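Local coordinates for BREX protein BrxA (Magnetospirillum magneticum, PDB 3BHW) that is probably part of a type 1 BREX phage-exclusion system, which protects bacteria from double-stranded DNA phages by blocking replication of the phage genome without degrading it, at residues E35-W38 / R39-E43; G102-D106 / L107-D111; D126-L129 / E130-N134. One frame throughout, in Å; residues are numbered along the deposited sequence. Where two conformers were deposited one is given.

Contact 1: residues E35-W38 / R39-E43; sequences EDQW and RHAIE
Gln37 O takes the amide N-H of Ala41 at 2.8 Å, the shortest backbone bond between residues 35-38 and 39-43 and one of four successive i to i+4 bonds of helix 35-43. On the side of the helix where Trp38 is buried, Trp38 and Ile42, four residues apart, meet in a CH-pi contact. In the conformer given, Ile42 CG2 stands over one face of the indole, 3.5 Å from the centroid of the six-membered ring and only 5° off its normal, while Ile42 CD1 comes within 4.0 Å of Trp38 NE1. With chi1 of this conformer at 72°, CG1 sits between the backbone N and the carbonyl carbon and CG2 is turned to the ring; CG2 also lies 3.2 Å from Trp38 O. Where the helix is exposed, the Arg39 chain bends at chi3 and brings NE to Glu43 OE2 at 3.0 Å, a weak bond; the salt bridge between these residues is less surely placed. The helix meets helix 19-31 through the Trp38 indole, which touches Ile25 and Leu28. Apolar and CH-pi contacts thus hold the indole together with a cation-pi contact from Arg64, while Arg39 and Glu43 probably offset part of each other's charge.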
loop_
_atom_site.group_PDB
_atom_site.type_symbol
_atom_site.label_atom_id
_atom_site.label_comp_id
_atom_site.label_asym_id
_atom_site.label_seq_id
_atom_site.Cartn_x
_atom_site.Cartn_y
_atom_site.Cartn_z
ATOM N N GLU A 35 -8.287 -20.913 -7.648
ATOM C CA GLU A 35 -8.814 -19.586 -8.002
ATOM C C GLU A 35 -10.332 -19.549 -7.880
ATOM O O GLU A 35 -10.901 -18.578 -7.407
ATOM C CB GLU A 35 -8.465 -19.166 -9.422
ATOM C CG GLU A 35 -8.444 -20.256 -10.474
ATOM C CD GLU A 35 -7.039 -20.713 -10.772
ATOM O OE1 GLU A 35 -6.132 -20.423 -9.939
ATOM O OE2 GLU A 35 -6.843 -21.364 -11.824
ATOM N N ASP A 36 -10.988 -20.605 -8.333
ATOM C CA ASP A 36 -12.440 -20.711 -8.195
ATOM C C ASP A 36 -12.880 -20.638 -6.733
ATOM O O ASP A 36 -13.866 -19.980 -6.376
ATOM C CB ASP A 36 -12.903 -22.042 -8.788
ATOM C CG ASP A 36 -12.812 -22.071 -10.294
ATOM O OD1 ASP A 36 -12.568 -21.021 -10.941
ATOM O OD2 ASP A 36 -13.004 -23.161 -10.854
ATOM N N GLN A 37 -12.102 -21.290 -5.867
ATOM C CA GLN A 37 -12.400 -21.333 -4.441
ATOM C C GLN A 37 -12.112 -19.983 -3.781
ATOM O O GLN A 37 -12.793 -19.580 -2.830
ATOM C CB GLN A 37 -11.654 -22.485 -3.776
ATOM C CG GLN A 37 -11.946 -22.592 -2.267
ATOM C CD GLN A 37 -13.439 -22.780 -1.989
ATOM O OE1 GLN A 37 -14.081 -23.584 -2.643
ATOM N NE2 GLN A 37 -13.978 -22.036 -1.044
ATOM N N TRP A 38 -11.128 -19.269 -4.330
ATOM C CA TRP A 38 -10.824 -17.922 -3.839
ATOM C C TRP A 38 -12.015 -17.036 -4.000
ATOM O O TRP A 38 -12.474 -16.405 -3.046
ATOM C CB TRP A 38 -9.610 -17.295 -4.543
ATOM C CG TRP A 38 -9.654 -15.762 -4.625
ATOM C CD1 TRP A 38 -9.911 -15.025 -5.744
ATOM C CD2 TRP A 38 -9.408 -14.811 -3.574
ATOM N NE1 TRP A 38 -9.839 -13.687 -5.463
ATOM C CE2 TRP A 38 -9.532 -13.523 -4.140
ATOM C CE3 TRP A 38 -9.051 -14.923 -2.224
ATOM C CZ2 TRP A 38 -9.365 -12.348 -3.394
ATOM C CZ3 TRP A 38 -8.887 -13.759 -1.481
ATOM C CH2 TRP A 38 -9.044 -12.484 -2.070
ATOM N N ARG A 39 -12.567 -17.051 -5.210
ATOM C CA ARG A 39 -13.791 -16.264 -5.527
ATOM C C ARG A 39 -15.028 -16.705 -4.749
ATOM O O ARG A 39 -15.806 -15.857 -4.275
ATOM C CB ARG A 39 -14.097 -16.238 -7.021
ATOM C CG ARG A 39 -13.109 -15.434 -7.849
ATOM C CD ARG A 39 -13.683 -15.052 -9.233
ATOM N NE ARG A 39 -15.008 -14.439 -9.122
ATOM C CZ ARG A 39 -15.875 -14.286 -10.125
ATOM N NH1 ARG A 39 -15.566 -14.651 -11.375
ATOM N NH2 ARG A 39 -17.065 -13.748 -9.877
ATOM N N HIS A 40 -15.227 -18.008 -4.624
ATOM C CA HIS A 40 -16.286 -18.519 -3.760
ATOM C C HIS A 40 -16.147 -18.019 -2.306
ATOM O O HIS A 40 -17.150 -17.565 -1.745
ATOM C CB HIS A 40 -16.351 -20.037 -3.801
ATOM C CG HIS A 40 -17.456 -20.605 -2.965
ATOM N ND1 HIS A 40 -18.706 -20.842 -3.456
ATOM C CD2 HIS A 40 -17.505 -20.935 -1.655
ATOM C CE1 HIS A 40 -19.491 -21.298 -2.505
ATOM N NE2 HIS A 40 -18.769 -21.417 -1.397
ATOM N N ALA A 41 -14.943 -18.134 -1.702
ATOM C CA ALA A 41 -14.703 -17.687 -0.306
ATOM C C ALA A 41 -15.040 -16.195 -0.085
ATOM O O ALA A 41 -15.607 -15.778 0.949
ATOM C CB ALA A 41 -13.227 -17.964 0.063
ATOM N N ILE A 42 -14.695 -15.368 -1.064
ATOM C CA ILE A 42 -14.945 -13.936 -0.963
ATOM C C ILE A 42 -16.419 -13.610 -1.209
ATOM O O ILE A 42 -17.059 -12.923 -0.427
ATOM C CB ILE A 42 -13.988 -13.097 -1.915
ATOM C CG1 ILE A 42 -14.374 -13.246 -3.401
ATOM C CG2 ILE A 42 -12.552 -13.515 -1.691
ATOM C CD1 ILE A 42 -13.495 -12.482 -4.458
ATOM N N GLU A 43 -16.936 -14.125 -2.306
ATOM C CA GLU A 43 -18.206 -13.694 -2.855
ATOM C C GLU A 43 -19.426 -14.412 -2.304
ATOM O O GLU A 43 -20.504 -13.847 -2.290
ATOM C CB GLU A 43 -18.202 -13.887 -4.378
ATOM C CG GLU A 43 -17.131 -13.128 -5.127
ATOM C CD GLU A 43 -17.100 -13.469 -6.598
ATOM O OE1 GLU A 43 -17.036 -12.527 -7.404
ATOM O OE2 GLU A 43 -17.103 -14.663 -6.968
#

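Contact 2: residues G102-D106 / L107-D111; sequences GDFLD and LVVRD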
loop_
_atom_site.group_PDB
_atom_site.type_symbol
_atom_site.label_atom_id
_atom_site.label_comp_id
_atom_site.label_asym_id
_atom_site.label_seq_id
_atom_site.Cartn_x
_atom_site.Cartn_y
_atom_site.Cartn_z
ATOM N N GLY A 102 4.540 4.374 -4.598
ATOM C CA GLY A 102 5.977 4.359 -4.303
ATOM C C GLY A 102 6.698 5.649 -4.705
ATOM O O GLY A 102 7.474 6.199 -3.897
ATOM N N ASP A 103 6.428 6.134 -5.927
ATOM C CA ASP A 103 7.045 7.354 -6.447
ATOM C C ASP A 103 6.576 8.587 -5.651
ATOM O O ASP A 103 7.342 9.531 -5.482
ATOM C CB ASP A 103 6.807 7.556 -7.972
ATOM C CG ASP A 103 7.749 6.737 -8.829
ATOM O OD1 ASP A 103 8.503 5.905 -8.273
ATOM O OD2 ASP A 103 7.736 6.948 -10.075
ATOM N N PHE A 104 5.334 8.568 -5.154
ATOM C CA PHE A 104 4.898 9.659 -4.266
ATOM C C PHE A 104 5.841 9.763 -3.043
ATOM O O PHE A 104 6.314 10.861 -2.685
ATOM C CB PHE A 104 3.430 9.483 -3.842
ATOM C CG PHE A 104 2.830 10.722 -3.210
ATOM C CD1 PHE A 104 3.055 11.974 -3.753
ATOM C CD2 PHE A 104 2.096 10.620 -2.020
ATOM C CE1 PHE A 104 2.487 13.133 -3.167
ATOM C CE2 PHE A 104 1.548 11.771 -1.401
ATOM C CZ PHE A 104 1.745 13.036 -1.992
ATOM N N LEU A 105 6.145 8.615 -2.456
ATOM C CA LEU A 105 6.950 8.491 -1.274
ATOM C C LEU A 105 8.362 8.904 -1.639
ATOM O O LEU A 105 8.874 9.820 -1.018
ATOM C CB LEU A 105 6.910 7.052 -0.802
ATOM C CG LEU A 105 5.540 6.721 -0.230
ATOM C CD1 LEU A 105 5.297 5.184 -0.209
ATOM C CD2 LEU A 105 5.413 7.343 1.147
ATOM N N ASP A 106 8.912 8.306 -2.707
ATOM C CA ASP A 106 10.275 8.491 -3.127
ATOM C C ASP A 106 10.618 9.905 -3.554
ATOM O O ASP A 106 11.662 10.397 -3.218
ATOM C CB ASP A 106 10.516 7.565 -4.345
ATOM C CG ASP A 106 12.021 7.397 -4.702
ATOM O OD1 ASP A 106 12.885 7.495 -3.818
ATOM O OD2 ASP A 106 12.330 7.088 -5.837
ATOM N N LEU A 107 9.766 10.505 -4.385
ATOM C CA LEU A 107 10.097 11.778 -5.030
ATOM C C LEU A 107 9.480 12.994 -4.368
ATOM O O LEU A 107 9.881 14.089 -4.719
ATOM C CB LEU A 107 9.630 11.755 -6.464
ATOM C CG LEU A 107 10.101 10.490 -7.192
ATOM C CD1 LEU A 107 9.525 10.522 -8.553
ATOM C CD2 LEU A 107 11.587 10.330 -7.292
ATOM N N VAL A 108 8.499 12.814 -3.472
ATOM C CA VAL A 108 7.828 13.957 -2.808
ATOM C C VAL A 108 7.906 13.868 -1.280
ATOM O O VAL A 108 8.450 14.756 -0.588
ATOM C CB VAL A 108 6.324 14.102 -3.276
ATOM C CG1 VAL A 108 5.715 15.388 -2.729
ATOM C CG2 VAL A 108 6.191 14.064 -4.812
ATOM N N VAL A 109 7.340 12.813 -0.725
ATOM C CA VAL A 109 7.363 12.696 0.745
ATOM C C VAL A 109 8.783 12.716 1.303
ATOM O O VAL A 109 9.043 13.451 2.266
ATOM C CB VAL A 109 6.546 11.484 1.238
ATOM C CG1 VAL A 109 6.488 11.444 2.765
ATOM C CG2 VAL A 109 5.197 11.493 0.563
ATOM N N ARG A 110 9.693 11.963 0.700
ATOM C CA ARG A 110 11.051 11.956 1.246
ATOM C C ARG A 110 11.608 13.388 1.357
ATOM O O ARG A 110 12.133 13.740 2.365
ATOM C CB ARG A 110 11.963 11.146 0.325
ATOM C CG ARG A 110 13.412 11.072 0.805
ATOM C CD ARG A 110 14.328 10.596 -0.307
ATOM N NE ARG A 110 13.856 9.343 -0.890
ATOM C CZ ARG A 110 13.928 8.175 -0.269
ATOM N NH1 ARG A 110 14.484 8.097 0.939
ATOM N NH2 ARG A 110 13.451 7.091 -0.850
ATOM N N ASP A 111 11.486 14.214 0.312
ATOM C CA ASP A 111 12.097 15.546 0.342
ATOM C C ASP A 111 11.400 16.503 1.297
ATOM O O ASP A 111 12.010 17.446 1.792
ATOM C CB ASP A 111 12.177 16.165 -1.060
ATOM C CG ASP A 111 13.471 16.975 -1.266
ATOM O OD1 ASP A 111 14.543 16.511 -0.845
ATOM O OD2 ASP A 111 13.421 18.058 -1.837
HETATM O O HOH W 1 11.838 13.023 -2.216
#
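With chi1 of Asp106 at -166° and of Arg110 at 180°, both side chains run alongside each other in the same direction, and the bend at Arg110 chi3 (-53°) turns the guanidinium back to the carboxylate. Arg110 NH2 donates to Asp106 OD1 at 3.0 Å in a salt bridge. The oxygen lies at the guanidinium edge, near its plane, and is met on its anti side, the two flat groups standing perpendicular. Arg110 NE adds a weak bond to Asp106 O, which also accepts from a water 2.8 Å away. Arg195 extends the network: its NE forms a salt bridge with Asp106 OD1, and its backbone O accepts from Arg110 NH2.

The backbone of helix 99-112 widens here into a pi-type turn at 107-109. Phe104 O is gripped by two amides, Val109 N at 3.0 Å in the carbonyl plane and Val108 N at 3.0 Å from above it, and Arg110 N reaches back five residues to Leu105 O at 2.9 Å. The wider turn is consistent with Phe104 meeting Val109 five residues on, as well as Val108: Val109 CG2 lies over one ring face, 4.1 Å from Phe104 CD2, and in the conformer given Val108 CG2 is 3.9 Å from Phe104 CD1. Trp125 packs edge-to-face with this phenyl ring. Leu105 CD2 and Val109 CG2 continue the apolar side, where Phe91 and Leu158 touch Leu105. Two guanidinium groups around Asp106 would favour its ionised form, and their shared bonds tie helix 99-112 to helix 191-197 beside the apolar side formed by Phe104, Leu105 and Val109.

Contact 3: residues D126-L129 / E130-N134; sequences DQYL and EQCRN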
loop_
_atom_site.group_PDB
_atom_site.type_symbol
_atom_site.label_atom_id
_atom_site.label_comp_id
_atom_site.label_asym_id
_atom_site.label_seq_id
_atom_site.Cartn_x
_atom_site.Cartn_y
_atom_site.Cartn_z
ATOM N N ASP A 126 -1.580 16.946 -5.965
ATOM C CA ASP A 126 -2.038 17.518 -7.213
ATOM C C ASP A 126 -0.898 17.741 -8.195
ATOM O O ASP A 126 -0.981 17.336 -9.350
ATOM C CB ASP A 126 -2.696 18.863 -6.905
ATOM C CG ASP A 126 -4.181 18.747 -6.677
ATOM O OD1 ASP A 126 -4.674 17.658 -6.307
ATOM O OD2 ASP A 126 -4.867 19.776 -6.867
ATOM N N GLN A 127 0.162 18.390 -7.724
ATOM C CA GLN A 127 1.280 18.775 -8.553
ATOM C C GLN A 127 2.120 17.537 -8.945
ATOM O O GLN A 127 2.676 17.457 -10.039
ATOM C CB GLN A 127 2.102 19.865 -7.850
ATOM C CG GLN A 127 1.279 21.127 -7.585
ATOM C CD GLN A 127 1.872 22.058 -6.523
ATOM O OE1 GLN A 127 1.148 22.885 -5.920
ATOM N NE2 GLN A 127 3.192 21.987 -6.338
ATOM N N TYR A 128 2.137 16.552 -8.076
ATOM C CA TYR A 128 2.780 15.249 -8.363
ATOM C C TYR A 128 2.071 14.565 -9.522
ATOM O O TYR A 128 2.718 14.053 -10.424
ATOM C CB TYR A 128 2.802 14.376 -7.078
ATOM C CG TYR A 128 3.124 12.904 -7.306
ATOM C CD1 TYR A 128 4.432 12.481 -7.577
ATOM C CD2 TYR A 128 2.111 11.951 -7.248
ATOM C CE1 TYR A 128 4.727 11.128 -7.771
ATOM C CE2 TYR A 128 2.380 10.601 -7.478
ATOM C CZ TYR A 128 3.674 10.189 -7.732
ATOM O OH TYR A 128 3.977 8.862 -7.975
ATOM N N LEU A 129 0.750 14.504 -9.445
ATOM C CA LEU A 129 -0.002 13.989 -10.580
ATOM C C LEU A 129 0.287 14.735 -11.865
ATOM O O LEU A 129 0.472 14.107 -12.887
ATOM C CB LEU A 129 -1.483 13.967 -10.285
ATOM C CG LEU A 129 -1.886 12.822 -9.369
ATOM C CD1 LEU A 129 -3.398 12.767 -9.320
ATOM C CD2 LEU A 129 -1.334 11.511 -9.887
ATOM N N GLU A 130 0.317 16.066 -11.827
ATOM C CA GLU A 130 0.752 16.866 -12.998
ATOM C C GLU A 130 2.090 16.368 -13.593
ATOM O O GLU A 130 2.206 16.144 -14.809
ATOM C CB GLU A 130 0.838 18.359 -12.632
ATOM C CG GLU A 130 -0.517 19.059 -12.678
ATOM C CD GLU A 130 -0.447 20.556 -12.377
ATOM O OE1 GLU A 130 0.081 20.946 -11.296
ATOM O OE2 GLU A 130 -0.980 21.346 -13.205
ATOM N N GLN A 131 3.086 16.168 -12.727
ATOM C CA GLN A 131 4.371 15.610 -13.104
ATOM C C GLN A 131 4.278 14.183 -13.659
ATOM O O GLN A 131 4.962 13.849 -14.614
ATOM C CB GLN A 131 5.281 15.583 -11.877
ATOM C CG GLN A 131 6.711 16.004 -12.134
ATOM C CD GLN A 131 6.907 17.511 -12.062
ATOM O OE1 GLN A 131 6.504 18.263 -12.960
ATOM N NE2 GLN A 131 7.537 17.957 -10.994
ATOM N N CYS A 132 3.466 13.330 -13.028
ATOM C CA CYS A 132 3.325 11.944 -13.465
ATOM C C CYS A 132 2.835 11.920 -14.902
ATOM O O CYS A 132 3.347 11.143 -15.703
ATOM C CB CYS A 132 2.367 11.149 -12.548
ATOM S SG CYS A 132 3.045 10.753 -10.907
ATOM N N ARG A 133 1.846 12.758 -15.214
ATOM C CA ARG A 133 1.319 12.874 -16.594
ATOM C C ARG A 133 2.413 13.259 -17.603
ATOM O O ARG A 133 2.546 12.644 -18.681
ATOM C CB ARG A 133 0.180 13.900 -16.632
ATOM C CG ARG A 133 -1.122 13.475 -15.962
ATOM C CD ARG A 133 -2.035 12.771 -16.952
ATOM N NE ARG A 133 -3.078 12.008 -16.265
ATOM C CZ ARG A 133 -3.879 11.119 -16.842
ATOM N NH1 ARG A 133 -3.787 10.870 -18.143
ATOM N NH2 ARG A 133 -4.794 10.488 -16.118
ATOM N N ASN A 134 3.187 14.284 -17.247
ATOM C CA ASN A 134 4.363 14.722 -18.000
ATOM C C ASN A 134 5.304 13.564 -18.282
ATOM O O ASN A 134 5.805 13.419 -19.393
ATOM C CB ASN A 134 5.108 15.803 -17.199
ATOM C CG ASN A 134 6.309 16.365 -17.932
ATOM O OD1 ASN A 134 6.287 16.538 -19.148
ATOM N ND2 ASN A 134 7.367 16.671 -17.182
#
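A Cys sulfur-aromatic contact occupies one turn of helix 122-135, where Cys132 SG lies over a face of the Tyr128 ring. The sulfur is 3.5 Å from the ring centroid and 20° off the normal, displaced toward the phenol end, so that its nearest ring atom is Tyr128 CZ at 3.3 Å. Two torsions set this up: Tyr128 CG is anti to its own backbone N (chi1 166°), and Cys132 SG is anti to its carbonyl carbon (chi1 -72°), which swings the sulfur back along the helix over the ring. The same two residues are joined through the backbone, Cys132 N donating to Tyr128 O at 2.8 Å in the carbonyl plane. This i to i+4 pair forms the inward side of the helix where it packs on helix 99-112. There Tyr128 OH is hydrogen-bonded to Leu100 O, Leu100 also touches Cys132 and Leu129, and the Tyr128 ring meets those of Phe104 and Trp125. On the exposed side Glu130, extended beyond CG, brings OE1 to 3.9 Å from Gln127 CG.

All three contacts lie within single helices of a helical chain. Contacts 1 and 3 divide into an inner aromatic side and an exposed polar one, while contact 2 buries polar Asp103 as well. Contacts 2 and 3 occupy successive helices that pack together, their centres about 13 Å apart: Asp103 CB is 3.1 Å from Tyr128 OH, and Val108 also touches Tyr128. Contact 1 is remote, its centre about 36 Å from that of contact 2 and on the opposite side of the chain's centre. Contact 2 lies nearest that centre and has the most buried residues, its ion pair drawn into a wider network. Contacts 1 and 3 keep regular helical spacing, and each lays an i+4 group over one face of a buried aromatic ring, a methyl in contact 1 and a sulfur in contact 3.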